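Local structure of hydroquinone dioxygenase small subunit (Pseudomonas sp., 4ZXA) at residues A[47-52]-A[67-72]; A[91-96]-A[139-144]; A[20-25]-A[35-40]; A[60-65]-A[152-157]. The protein probably serves as the small, cupin-type subunit of a two-subunit iron(II)-dependent dioxygenase that cleaves the aromatic ring of hydroquinone. All blocks are in the same frame, centred on the assembly; numbering follows the deposited sequence.

Contact 1: A[47-52]-A[67-72]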
loop_
_atom_site.group_PDB
_atom_site.type_symbol
_atom_site.label_atom_id
_atom_site.label_comp_id
_atom_site.label_asym_id
_atom_site.label_seq_id
_atom_site.Cartn_x
_atom_site.Cartn_y
_atom_site.Cartn_z
ATOM N N SER A 47 -17.409 -34.860 -20.220
ATOM C CA SER A 47 -18.719 -35.296 -19.772
ATOM C C SER A 47 -19.631 -35.587 -20.952
ATOM O O SER A 47 -19.339 -35.188 -22.084
ATOM C CB SER A 47 -19.326 -34.249 -18.835
ATOM O OG SER A 47 -18.472 -34.054 -17.709
ATOM N N LYS A 48 -20.721 -36.306 -20.688
ATOM C CA LYS A 48 -21.664 -36.688 -21.733
ATOM C C LYS A 48 -22.563 -35.506 -22.035
ATOM O O LYS A 48 -22.707 -34.607 -21.216
ATOM C CB LYS A 48 -22.529 -37.856 -21.273
ATOM C CG LYS A 48 -21.777 -39.052 -20.739
ATOM C CD LYS A 48 -22.773 -40.044 -20.130
ATOM C CE LYS A 48 -22.075 -41.142 -19.334
ATOM N NZ LYS A 48 -21.219 -40.582 -18.233
ATOM N N PRO A 49 -23.181 -35.497 -23.216
ATOM C CA PRO A 49 -24.022 -34.338 -23.514
ATOM C C PRO A 49 -25.121 -34.156 -22.485
ATOM O O PRO A 49 -25.878 -35.092 -22.221
ATOM C CB PRO A 49 -24.601 -34.684 -24.886
ATOM C CG PRO A 49 -23.497 -35.461 -25.529
ATOM C CD PRO A 49 -22.945 -36.324 -24.411
ATOM N N TYR A 50 -25.166 -32.967 -21.887
ATOM C CA TYR A 50 -26.244 -32.562 -20.982
ATOM C C TYR A 50 -26.273 -33.270 -19.634
ATOM O O TYR A 50 -27.254 -33.194 -18.906
ATOM C CB TYR A 50 -27.597 -32.647 -21.687
ATOM C CG TYR A 50 -27.682 -31.705 -22.863
ATOM C CD1 TYR A 50 -27.733 -30.320 -22.670
ATOM C CD2 TYR A 50 -27.691 -32.191 -24.169
ATOM C CE1 TYR A 50 -27.808 -29.450 -23.745
ATOM C CE2 TYR A 50 -27.767 -31.325 -25.252
ATOM C CZ TYR A 50 -27.824 -29.955 -25.039
ATOM O OH TYR A 50 -27.899 -29.096 -26.121
ATOM N N GLU A 51 -25.189 -33.958 -19.310
ATOM C CA GLU A 51 -24.993 -34.456 -17.963
ATOM C C GLU A 51 -24.827 -33.216 -17.065
ATOM O O GLU A 51 -23.910 -32.415 -17.261
ATOM C CB GLU A 51 -23.729 -35.310 -17.920
ATOM C CG GLU A 51 -23.625 -36.239 -16.741
ATOM C CD GLU A 51 -22.247 -36.869 -16.656
ATOM O OE1 GLU A 51 -21.504 -36.812 -17.666
ATOM O OE2 GLU A 51 -21.894 -37.407 -15.582
ATOM N N LYS A 52 -25.718 -33.051 -16.096
ATOM C CA LYS A 52 -25.678 -31.891 -15.206
ATOM C C LYS A 52 -24.612 -32.046 -14.104
ATOM O O LYS A 52 -24.887 -32.557 -13.030
ATOM C CB LYS A 52 -27.079 -31.640 -14.635
ATOM C CG LYS A 52 -28.165 -31.474 -15.733
ATOM C CD LYS A 52 -29.597 -31.435 -15.142
ATOM C CE LYS A 52 -30.126 -30.010 -14.992
ATOM N NZ LYS A 52 -30.501 -29.389 -16.340
ATOM N N ARG A 67 -22.456 -29.944 -20.885
ATOM C CA ARG A 67 -21.903 -30.015 -22.224
ATOM C C ARG A 67 -23.060 -29.988 -23.219
ATOM O O ARG A 67 -23.807 -30.961 -23.343
ATOM C CB ARG A 67 -21.066 -31.285 -22.402
ATOM C CG ARG A 67 -20.375 -31.386 -23.753
ATOM C CD ARG A 67 -19.823 -32.786 -24.037
ATOM N NE ARG A 67 -19.433 -32.878 -25.439
ATOM C CZ ARG A 67 -18.269 -32.453 -25.910
ATOM N NH1 ARG A 67 -17.370 -31.947 -25.067
ATOM N NH2 ARG A 67 -17.998 -32.541 -27.211
ATOM N N ALA A 68 -23.217 -28.869 -23.916
ATOM C CA ALA A 68 -24.275 -28.742 -24.911
ATOM C C ALA A 68 -23.838 -29.356 -26.251
ATOM O O ALA A 68 -22.960 -28.828 -26.947
ATOM C CB ALA A 68 -24.665 -27.276 -25.082
ATOM N N GLU A 69 -24.453 -30.481 -26.594
ATOM C CA GLU A 69 -24.151 -31.178 -27.836
ATOM C C GLU A 69 -25.392 -31.917 -28.314
ATOM O O GLU A 69 -25.854 -32.868 -27.682
ATOM C CB GLU A 69 -22.993 -32.158 -27.640
ATOM C CG GLU A 69 -22.571 -32.854 -28.924
ATOM C CD GLU A 69 -21.400 -33.799 -28.721
ATOM O OE1 GLU A 69 -20.914 -33.901 -27.569
ATOM O OE2 GLU A 69 -20.966 -34.435 -29.711
ATOM N N GLY A 70 -25.942 -31.474 -29.431
ATOM C CA GLY A 70 -27.179 -32.060 -29.896
ATOM C C GLY A 70 -28.375 -31.488 -29.161
ATOM O O GLY A 70 -28.438 -30.292 -28.884
ATOM N N GLN A 71 -29.333 -32.348 -28.842
ATOM C CA GLN A 71 -30.586 -31.892 -28.266
ATOM C C GLN A 71 -30.775 -32.528 -26.905
ATOM O O GLN A 71 -30.662 -33.745 -26.779
ATOM C CB GLN A 71 -31.732 -32.284 -29.173
ATOM C CG GLN A 71 -33.071 -31.724 -28.789
ATOM C CD GLN A 71 -34.195 -32.459 -29.497
ATOM O OE1 GLN A 71 -34.299 -33.686 -29.401
ATOM N NE2 GLN A 71 -35.031 -31.718 -30.227
ATOM N N SER A 72 -31.042 -31.710 -25.885
ATOM C CA SER A 72 -31.282 -32.223 -24.532
ATOM C C SER A 72 -32.689 -32.807 -24.387
ATOM O O SER A 72 -33.550 -32.590 -25.242
ATOM C CB SER A 72 -31.119 -31.105 -23.497
ATOM O OG SER A 72 -32.276 -30.271 -23.468
HETATM O O HOH W 1 -22.262 -32.311 -19.431
#
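Two hydrogen bonds tie Y50 to R67 of strand 61-69 and to G70 at the corner after it. Y50 N donates to R67 O at 2.8 Å; the phenol donates to G70 O over 3.1 Å, from above the carbonyl plane. A water donates to K48 O and E51 O and accepts from R67 N. The extended R67 side chain gives NE to E69 OE1 in a salt bridge of 2.8 Å. In the type II turn 48-51, P49 suits the second position, its phi fixed near -60° by the ring, and Y50 takes positive phi (70°). Within the cupin sandwich, this turn carries the Y50 ring to the corner at G70, where the chain passes between sheets and a side chain would collide with E69 O. S72 CB lies over the centre of one face of the ring, 3.4 Å from the centroid, and R67 O over the other. An alanine at Y50 would probably leave G70 O without this donor and open a gap between S72 and R67.

Contact 2: A[91-96]-A[139-144]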
loop_
_atom_site.group_PDB
_atom_site.type_symbol
_atom_site.label_atom_id
_atom_site.label_comp_id
_atom_site.label_asym_id
_atom_site.label_seq_id
_atom_site.Cartn_x
_atom_site.Cartn_y
_atom_site.Cartn_z
ATOM N N ARG A 91 -29.767 -23.095 -28.609
ATOM C CA ARG A 91 -31.151 -22.705 -28.802
ATOM C C ARG A 91 -31.940 -23.314 -27.645
ATOM O O ARG A 91 -31.754 -24.483 -27.306
ATOM C CB ARG A 91 -31.646 -23.246 -30.146
ATOM C CG ARG A 91 -33.146 -23.150 -30.378
ATOM C CD ARG A 91 -33.510 -23.625 -31.786
ATOM N NE ARG A 91 -34.923 -23.411 -32.065
ATOM C CZ ARG A 91 -35.872 -24.285 -31.740
ATOM N NH1 ARG A 91 -35.531 -25.419 -31.143
ATOM N NH2 ARG A 91 -37.152 -24.033 -32.011
ATOM N N VAL A 92 -32.806 -22.524 -27.023
ATOM C CA VAL A 92 -33.591 -23.015 -25.895
ATOM C C VAL A 92 -35.081 -22.922 -26.231
ATOM O O VAL A 92 -35.597 -21.821 -26.453
ATOM C CB VAL A 92 -33.266 -22.227 -24.577
ATOM C CG1 VAL A 92 -33.970 -22.849 -23.371
ATOM C CG2 VAL A 92 -31.756 -22.166 -24.331
ATOM N N GLU A 93 -35.758 -24.074 -26.277
ATOM C CA GLU A 93 -37.193 -24.134 -26.572
ATOM C C GLU A 93 -38.013 -24.115 -25.290
ATOM O O GLU A 93 -37.679 -24.815 -24.334
ATOM C CB GLU A 93 -37.544 -25.425 -27.302
ATOM C CG GLU A 93 -37.110 -25.515 -28.742
ATOM C CD GLU A 93 -37.111 -26.956 -29.251
ATOM O OE1 GLU A 93 -38.165 -27.630 -29.172
ATOM O OE2 GLU A 93 -36.047 -27.418 -29.716
ATOM N N PHE A 94 -39.114 -23.366 -25.288
ATOM C CA PHE A 94 -39.937 -23.220 -24.087
ATOM C C PHE A 94 -41.389 -23.642 -24.283
ATOM O O PHE A 94 -42.080 -23.131 -25.165
ATOM C CB PHE A 94 -39.919 -21.762 -23.600
ATOM C CG PHE A 94 -38.582 -21.301 -23.090
ATOM C CD1 PHE A 94 -38.236 -21.474 -21.756
ATOM C CD2 PHE A 94 -37.681 -20.686 -23.939
ATOM C CE1 PHE A 94 -37.000 -21.041 -21.278
ATOM C CE2 PHE A 94 -36.442 -20.254 -23.477
ATOM C CZ PHE A 94 -36.100 -20.430 -22.145
ATOM N N LEU A 95 -41.852 -24.555 -23.435
ATOM C CA LEU A 95 -43.267 -24.911 -23.351
ATOM C C LEU A 95 -43.877 -24.462 -22.027
ATOM O O LEU A 95 -43.313 -24.739 -20.962
ATOM C CB LEU A 95 -43.417 -26.422 -23.422
ATOM C CG LEU A 95 -43.369 -27.056 -24.796
ATOM C CD1 LEU A 95 -43.394 -28.559 -24.622
ATOM C CD2 LEU A 95 -44.560 -26.555 -25.586
ATOM N N LYS A 96 -45.027 -23.791 -22.084
ATOM C CA LYS A 96 -45.792 -23.504 -20.872
ATOM C C LYS A 96 -46.680 -24.684 -20.507
ATOM O O LYS A 96 -47.758 -24.850 -21.073
ATOM C CB LYS A 96 -46.658 -22.254 -21.022
ATOM C CG LYS A 96 -47.352 -21.859 -19.712
ATOM C CD LYS A 96 -48.289 -20.679 -19.900
ATOM C CE LYS A 96 -47.998 -19.578 -18.891
ATOM N NZ LYS A 96 -48.890 -18.401 -19.093
ATOM N N ARG A 139 -35.927 -26.990 -23.446
ATOM C CA ARG A 139 -35.076 -27.941 -24.160
ATOM C C ARG A 139 -33.922 -27.213 -24.847
ATOM O O ARG A 139 -34.105 -26.125 -25.395
ATOM C CB ARG A 139 -35.912 -28.719 -25.187
ATOM C CG ARG A 139 -35.208 -29.917 -25.828
ATOM C CD ARG A 139 -36.194 -30.855 -26.517
ATOM N NE ARG A 139 -36.854 -30.228 -27.664
ATOM C CZ ARG A 139 -37.571 -30.894 -28.573
ATOM N NH1 ARG A 139 -37.725 -32.212 -28.471
ATOM N NH2 ARG A 139 -38.134 -30.245 -29.586
ATOM N N PHE A 140 -32.738 -27.817 -24.793
ATOM C CA PHE A 140 -31.520 -27.241 -25.358
ATOM C C PHE A 140 -31.172 -27.837 -26.734
ATOM O O PHE A 140 -31.156 -29.063 -26.905
ATOM C CB PHE A 140 -30.347 -27.493 -24.409
ATOM C CG PHE A 140 -30.457 -26.786 -23.074
ATOM C CD1 PHE A 140 -30.742 -25.433 -23.000
ATOM C CD2 PHE A 140 -30.254 -27.482 -21.891
ATOM C CE1 PHE A 140 -30.825 -24.794 -21.774
ATOM C CE2 PHE A 140 -30.341 -26.848 -20.662
ATOM C CZ PHE A 140 -30.625 -25.507 -20.603
ATOM N N GLU A 141 -30.873 -26.962 -27.697
ATOM C CA GLU A 141 -30.442 -27.347 -29.046
ATOM C C GLU A 141 -29.043 -26.822 -29.344
ATOM O O GLU A 141 -28.820 -25.616 -29.305
ATOM C CB GLU A 141 -31.363 -26.725 -30.092
ATOM C CG GLU A 141 -32.786 -27.212 -30.072
ATOM C CD GLU A 141 -32.900 -28.654 -30.511
ATOM O OE1 GLU A 141 -31.863 -29.248 -30.907
ATOM O OE2 GLU A 141 -34.032 -29.183 -30.447
ATOM N N ALA A 142 -28.116 -27.701 -29.696
ATOM C CA ALA A 142 -26.752 -27.270 -29.982
ATOM C C ALA A 142 -26.164 -27.973 -31.207
ATOM O O ALA A 142 -25.938 -29.188 -31.185
ATOM C CB ALA A 142 -25.862 -27.490 -28.761
ATOM N N SER A 143 -25.903 -27.207 -32.264
ATOM C CA SER A 143 -25.321 -27.750 -33.491
ATOM C C SER A 143 -23.864 -28.103 -33.264
ATOM O O SER A 143 -23.368 -29.111 -33.777
ATOM C CB SER A 143 -25.415 -26.740 -34.639
ATOM O OG SER A 143 -26.748 -26.309 -34.823
ATOM N N ARG A 144 -23.181 -27.254 -32.500
ATOM C CA ARG A 144 -21.766 -27.445 -32.197
ATOM C C ARG A 144 -21.554 -27.535 -30.699
ATOM O O ARG A 144 -22.317 -26.965 -29.925
ATOM C CB ARG A 144 -20.932 -26.304 -32.780
ATOM C CG ARG A 144 -21.135 -26.114 -34.282
ATOM C CD ARG A 144 -20.015 -25.295 -34.931
ATOM N NE ARG A 144 -20.292 -25.050 -36.346
ATOM C CZ ARG A 144 -21.274 -24.267 -36.790
ATOM N NH1 ARG A 144 -22.076 -23.654 -35.923
ATOM N NH2 ARG A 144 -21.461 -24.097 -38.097
#
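E93 and R139 lie side by side on one face of the smaller, antiparallel sheet of the cupin sandwich and join in a salt bridge. R139 NH2 reaches the syn lone pair of E93 OE1 at 2.6 Å, nearly in the guanidinium plane, and NE adds a weak bond to the same oxygen. The bend at chi3 (65°) turns NE of R139 toward the glutamate; the two charged planes stand 76° apart. Alongside R91 on this face runs E141, their CB atoms 3.5 Å apart, its OE2 bound by Q71. Long charged side chains suit a face that is only partly buried. The backbone sets the register: R91 with E141 and E93 with R139 are hydrogen-bonded pairs, and the bond from R91 N to E141 O (2.8 Å) is almost straight. Between them comes the non-hydrogen-bonded pair V92 and F140, whose apolar side chains occupy the other face, where F140 packs on I148 of the second sheet. V92 CG2 touches the edge of the phenylalanine ring at CD1, 3.7 Å away.

Contact 3: A[20-25]-A[35-40]; sequences FRKGTV and YAFSNI
The F37 ring receives V25 CG2 over one face, 3.4 Å above its plane and displaced toward the rim, while K22 CG comes up to its edge at CE2, 4.1 Å away. F37 points toward segment 20-25, and CG anti to the backbone N (chi1 -163°) sets the start of the ring against V25 CG2; the backbone of G23 and T24 passes close to CE2 and CZ. Glycine suits position 23, because a CB there would come tightly against F37 CZ. The flat amide of N39 meets another ring obliquely: its OD1 lies 4.1 Å from F20 CD2. V25 also serves a third ring, CG1 touching Y35 CD2 at 4.2 Å. An alanine at F37 would probably leave the CG2 methyl of V25 without its aromatic partner and open a gap beside K22 and G23.

K22 has a double role. Its CD lies 4.0 Å from N39 CB, whereas NZ forms a salt bridge with E42 and holds a water, at 2.7 Å, that donates to F37 O. N39 is the N-cap of helix 40-45: OD1 accepts from the backbone N of F41 and E42, and ND2 binds D293 of the large subunit. The backbones of T24, V25, S38 and N39 pair antiparallel with a strand of that subunit, making this an intersubunit beta sheet.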
loop_
_atom_site.group_PDB
_atom_site.type_symbol
_atom_site.label_atom_id
_atom_site.label_comp_id
_atom_site.label_asym_id
_atom_site.label_seq_id
_atom_site.Cartn_x
_atom_site.Cartn_y
_atom_site.Cartn_z
ATOM N N PHE A 20 -8.669 -23.808 -23.553
ATOM C CA PHE A 20 -8.751 -23.364 -22.174
ATOM C C PHE A 20 -7.478 -23.694 -21.434
ATOM O O PHE A 20 -6.754 -24.616 -21.803
ATOM C CB PHE A 20 -9.950 -23.999 -21.461
ATOM C CG PHE A 20 -9.847 -25.484 -21.296
ATOM C CD1 PHE A 20 -10.435 -26.338 -22.213
ATOM C CD2 PHE A 20 -9.180 -26.028 -20.215
ATOM C CE1 PHE A 20 -10.356 -27.711 -22.057
ATOM C CE2 PHE A 20 -9.097 -27.394 -20.052
ATOM C CZ PHE A 20 -9.685 -28.240 -20.979
ATOM N N ARG A 21 -7.211 -22.937 -20.381
ATOM C CA ARG A 21 -6.031 -23.160 -19.559
ATOM C C ARG A 21 -6.430 -23.095 -18.093
ATOM O O ARG A 21 -6.651 -22.011 -17.551
ATOM C CB ARG A 21 -4.961 -22.105 -19.868
ATOM C CG ARG A 21 -3.739 -22.182 -18.966
ATOM C CD ARG A 21 -2.676 -21.146 -19.324
ATOM N NE ARG A 21 -1.396 -21.812 -19.527
ATOM C CZ ARG A 21 -1.013 -22.340 -20.687
ATOM N NH1 ARG A 21 -1.808 -22.259 -21.753
ATOM N NH2 ARG A 21 0.167 -22.944 -20.787
ATOM N N LYS A 22 -6.533 -24.253 -17.454
ATOM C CA LYS A 22 -6.937 -24.284 -16.056
ATOM C C LYS A 22 -5.985 -23.462 -15.213
ATOM O O LYS A 22 -4.788 -23.423 -15.474
ATOM C CB LYS A 22 -7.007 -25.710 -15.516
ATOM C CG LYS A 22 -7.434 -25.770 -14.057
ATOM C CD LYS A 22 -8.108 -27.093 -13.724
ATOM C CE LYS A 22 -7.104 -28.225 -13.757
ATOM N NZ LYS A 22 -7.754 -29.539 -13.563
ATOM N N GLY A 23 -6.525 -22.796 -14.203
ATOM C CA GLY A 23 -5.696 -22.039 -13.289
ATOM C C GLY A 23 -4.887 -22.986 -12.440
ATOM O O GLY A 23 -4.737 -24.155 -12.779
ATOM N N THR A 24 -4.374 -22.474 -11.328
ATOM C CA THR A 24 -3.535 -23.244 -10.424
ATOM C C THR A 24 -3.810 -22.927 -8.946
ATOM O O THR A 24 -3.993 -21.765 -8.552
ATOM C CB THR A 24 -2.050 -22.973 -10.700
ATOM O OG1 THR A 24 -1.776 -21.584 -10.472
ATOM C CG2 THR A 24 -1.711 -23.321 -12.152
ATOM N N VAL A 25 -3.835 -23.972 -8.132
ATOM C CA VAL A 25 -3.862 -23.807 -6.696
ATOM C C VAL A 25 -2.477 -24.124 -6.155
ATOM O O VAL A 25 -2.065 -25.280 -6.110
ATOM C CB VAL A 25 -4.918 -24.722 -6.030
ATOM C CG1 VAL A 25 -4.666 -24.830 -4.529
ATOM C CG2 VAL A 25 -6.330 -24.203 -6.301
ATOM N N TYR A 35 -10.416 -26.544 -1.666
ATOM C CA TYR A 35 -10.870 -25.464 -2.549
ATOM C C TYR A 35 -11.789 -25.916 -3.679
ATOM O O TYR A 35 -12.142 -25.116 -4.547
ATOM C CB TYR A 35 -9.669 -24.690 -3.124
ATOM C CG TYR A 35 -8.802 -24.100 -2.045
ATOM C CD1 TYR A 35 -9.120 -22.885 -1.467
ATOM C CD2 TYR A 35 -7.683 -24.778 -1.574
ATOM C CE1 TYR A 35 -8.332 -22.348 -0.448
ATOM C CE2 TYR A 35 -6.888 -24.252 -0.555
ATOM C CZ TYR A 35 -7.223 -23.036 0.003
ATOM O OH TYR A 35 -6.457 -22.495 0.998
ATOM N N ALA A 36 -12.176 -27.188 -3.668
ATOM C CA ALA A 36 -13.046 -27.742 -4.715
ATOM C C ALA A 36 -12.789 -27.101 -6.084
ATOM O O ALA A 36 -13.693 -26.589 -6.725
ATOM C CB ALA A 36 -14.522 -27.602 -4.319
ATOM N N PHE A 37 -11.536 -27.138 -6.515
ATOM C CA PHE A 37 -11.077 -26.351 -7.657
ATOM C C PHE A 37 -11.206 -27.094 -8.984
ATOM O O PHE A 37 -10.454 -28.034 -9.245
ATOM C CB PHE A 37 -9.618 -25.962 -7.439
ATOM C CG PHE A 37 -9.154 -24.841 -8.317
ATOM C CD1 PHE A 37 -9.272 -23.526 -7.898
ATOM C CD2 PHE A 37 -8.591 -25.102 -9.565
ATOM C CE1 PHE A 37 -8.837 -22.478 -8.708
ATOM C CE2 PHE A 37 -8.154 -24.066 -10.384
ATOM C CZ PHE A 37 -8.275 -22.750 -9.954
ATOM N N SER A 38 -12.152 -26.680 -9.818
ATOM C CA SER A 38 -12.271 -27.261 -11.153
ATOM C C SER A 38 -12.323 -26.178 -12.226
ATOM O O SER A 38 -12.139 -25.002 -11.940
ATOM C CB SER A 38 -13.507 -28.154 -11.247
ATOM O OG SER A 38 -14.690 -27.380 -11.257
ATOM N N ASN A 39 -12.569 -26.581 -13.468
ATOM C CA ASN A 39 -12.691 -25.635 -14.574
ATOM C C ASN A 39 -13.808 -26.094 -15.503
ATOM O O ASN A 39 -13.799 -27.231 -15.963
ATOM C CB ASN A 39 -11.370 -25.544 -15.327
ATOM C CG ASN A 39 -11.446 -24.623 -16.514
ATOM O OD1 ASN A 39 -12.104 -24.934 -17.511
ATOM N ND2 ASN A 39 -10.760 -23.483 -16.428
ATOM N N ILE A 40 -14.777 -25.223 -15.766
ATOM C CA ILE A 40 -16.011 -25.650 -16.429
ATOM C C ILE A 40 -15.749 -26.205 -17.841
ATOM O O ILE A 40 -16.528 -26.998 -18.377
ATOM C CB ILE A 40 -17.074 -24.521 -16.496
ATOM C CG1 ILE A 40 -16.546 -23.307 -17.265
ATOM C CG2 ILE A 40 -17.522 -24.100 -15.107
ATOM C CD1 ILE A 40 -17.645 -22.330 -17.623
HETATM O O HOH W 2 -9.287 -29.697 -11.349
#

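Contact 4: A[60-65]-A[152-157]; sequences GYVVET and TIKGPL
E64 OE2 is gripped twice beside T152: a water donates to it at 2.6 Å, and S158 OG forms a second hydrogen bond. The same water donates to I153 O, linking the buried carboxylate to the backbone across the contact. The T152 CG2 methyl lies 3.5 Å from E64 OE1 and equally far from V62 CG2. Its rotamer, with OG1 anti to the backbone N (chi1 -171°), leaves the hydroxyl for E81. Strands 61-69 and 145-153 are antiparallel neighbours in the larger sheet of the cupin fold. T152 N donates to V62 O at 3.1 Å in an essentially straight bond (179°), answered by V62 N to T152 O at 2.9 Å. Past the strand end, K154 N still reaches G60 O, at 3.0 Å, and G60 takes a positive phi, easy for glycine. On the other face Y61 and I153 form a non-hydrogen-bonded pair; CD1 of the tyrosine lies 4.0 Å from I153 CG1, and both side chains pack on the large subunit.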
loop_
_atom_site.group_PDB
_atom_site.type_symbol
_atom_site.label_atom_id
_atom_site.label_comp_id
_atom_site.label_asym_id
_atom_site.label_seq_id
_atom_site.Cartn_x
_atom_site.Cartn_y
_atom_site.Cartn_z
ATOM N N GLY A 60 -27.187 -27.114 -0.643
ATOM C CA GLY A 60 -28.207 -27.655 -1.515
ATOM C C GLY A 60 -28.450 -26.842 -2.765
ATOM O O GLY A 60 -29.162 -27.281 -3.655
ATOM N N TYR A 61 -27.875 -25.647 -2.835
ATOM C CA TYR A 61 -27.916 -24.894 -4.086
ATOM C C TYR A 61 -26.766 -25.362 -4.953
ATOM O O TYR A 61 -25.693 -25.743 -4.447
ATOM C CB TYR A 61 -27.863 -23.395 -3.830
ATOM C CG TYR A 61 -29.039 -22.954 -3.010
ATOM C CD1 TYR A 61 -30.242 -22.638 -3.626
ATOM C CD2 TYR A 61 -28.966 -22.892 -1.606
ATOM C CE1 TYR A 61 -31.353 -22.266 -2.875
ATOM C CE2 TYR A 61 -30.067 -22.504 -0.848
ATOM C CZ TYR A 61 -31.258 -22.204 -1.494
ATOM O OH TYR A 61 -32.357 -21.820 -0.778
ATOM N N VAL A 62 -26.980 -25.385 -6.259
ATOM C CA VAL A 62 -25.931 -25.911 -7.119
ATOM C C VAL A 62 -25.604 -25.007 -8.286
ATOM O O VAL A 62 -26.449 -24.259 -8.779
ATOM C CB VAL A 62 -26.247 -27.354 -7.643
ATOM C CG1 VAL A 62 -26.222 -28.378 -6.503
ATOM C CG2 VAL A 62 -27.576 -27.394 -8.395
ATOM N N VAL A 63 -24.349 -25.075 -8.702
ATOM C CA VAL A 63 -23.973 -24.608 -10.022
ATOM C C VAL A 63 -23.584 -25.834 -10.838
ATOM O O VAL A 63 -22.667 -26.569 -10.473
ATOM C CB VAL A 63 -22.833 -23.600 -9.984
ATOM C CG1 VAL A 63 -22.353 -23.307 -11.395
ATOM C CG2 VAL A 63 -23.304 -22.325 -9.310
ATOM N N GLU A 64 -24.327 -26.071 -11.913
ATOM C CA GLU A 64 -24.086 -27.209 -12.794
ATOM C C GLU A 64 -23.425 -26.760 -14.098
ATOM O O GLU A 64 -23.702 -25.666 -14.613
ATOM C CB GLU A 64 -25.401 -27.939 -13.110
ATOM C CG GLU A 64 -26.080 -28.569 -11.914
ATOM C CD GLU A 64 -27.509 -28.974 -12.224
ATOM O OE1 GLU A 64 -28.065 -28.452 -13.218
ATOM O OE2 GLU A 64 -28.076 -29.811 -11.475
ATOM N N THR A 65 -22.534 -27.609 -14.603
ATOM C CA THR A 65 -21.920 -27.423 -15.911
ATOM C C THR A 65 -22.504 -28.438 -16.888
ATOM O O THR A 65 -22.486 -29.640 -16.626
ATOM C CB THR A 65 -20.376 -27.582 -15.857
ATOM O OG1 THR A 65 -19.815 -26.554 -15.031
ATOM C CG2 THR A 65 -19.774 -27.457 -17.253
ATOM N N THR A 152 -29.193 -23.600 -10.178
ATOM C CA THR A 152 -30.397 -24.315 -9.774
ATOM C C THR A 152 -30.239 -24.954 -8.392
ATOM O O THR A 152 -29.406 -24.512 -7.597
ATOM C CB THR A 152 -30.807 -25.376 -10.846
ATOM O OG1 THR A 152 -32.096 -25.918 -10.526
ATOM C CG2 THR A 152 -29.774 -26.503 -10.936
ATOM N N ILE A 153 -31.023 -25.996 -8.114
ATOM C CA ILE A 153 -30.968 -26.684 -6.829
ATOM C C ILE A 153 -30.699 -28.169 -7.030
ATOM O O ILE A 153 -31.241 -28.771 -7.942
ATOM C CB ILE A 153 -32.291 -26.484 -6.061
ATOM C CG1 ILE A 153 -32.535 -24.984 -5.845
ATOM C CG2 ILE A 153 -32.298 -27.277 -4.748
ATOM C CD1 ILE A 153 -33.827 -24.651 -5.113
ATOM N N LYS A 154 -29.857 -28.758 -6.185
ATOM C CA LYS A 154 -29.510 -30.176 -6.318
ATOM C C LYS A 154 -30.782 -31.000 -6.481
ATOM O O LYS A 154 -31.714 -30.874 -5.682
ATOM C CB LYS A 154 -28.712 -30.669 -5.104
ATOM C CG LYS A 154 -27.576 -31.647 -5.427
ATOM C CD LYS A 154 -27.884 -33.026 -4.901
ATOM C CE LYS A 154 -27.188 -33.332 -3.597
ATOM N NZ LYS A 154 -25.758 -33.617 -3.821
ATOM N N GLY A 155 -30.817 -31.820 -7.531
ATOM C CA GLY A 155 -31.958 -32.668 -7.833
ATOM C C GLY A 155 -31.577 -34.052 -8.339
ATOM O O GLY A 155 -30.402 -34.432 -8.299
ATOM N N PRO A 156 -32.572 -34.814 -8.816
ATOM C CA PRO A 156 -32.421 -36.200 -9.292
ATOM C C PRO A 156 -31.417 -36.341 -10.433
ATOM O O PRO A 156 -30.795 -37.399 -10.545
ATOM C CB PRO A 156 -33.814 -36.542 -9.825
ATOM C CG PRO A 156 -34.736 -35.607 -9.142
ATOM C CD PRO A 156 -33.958 -34.334 -8.938
ATOM N N LEU A 157 -31.287 -35.299 -11.257
ATOM C CA LEU A 157 -30.387 -35.281 -12.413
ATOM C C LEU A 157 -28.966 -34.772 -12.120
ATOM O O LEU A 157 -28.083 -34.858 -12.979
ATOM C CB LEU A 157 -30.985 -34.418 -13.528
ATOM C CG LEU A 157 -32.095 -34.982 -14.420
ATOM C CD1 LEU A 157 -32.783 -36.215 -13.810
ATOM C CD2 LEU A 157 -33.114 -33.899 -14.790
HETATM O O HOH W 3 -30.509 -29.855 -10.573
#

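Overall arrangement
Contact 3 comes first along the chain and lies farthest out, its centre about 28 Å from that of contact 2 and on the opposite side of the chain's centre. Contacts 1 and 4 share strand 61-69 and interleave in sequence, with centres about 15 Å apart. Contact 2 is nested within the long loop that contact 4 closes. It belongs to the smaller sheet, which contact 1 reaches through strand 71-76, thus joining the two sheets. K52 touches E64 and L157 between contacts 1 and 4, as I40 touches T65 between contacts 3 and 4. Contacts 2, 3 and 4 all meet the large subunit, into which strand pairing continues at contact 3, whereas contact 1 does not.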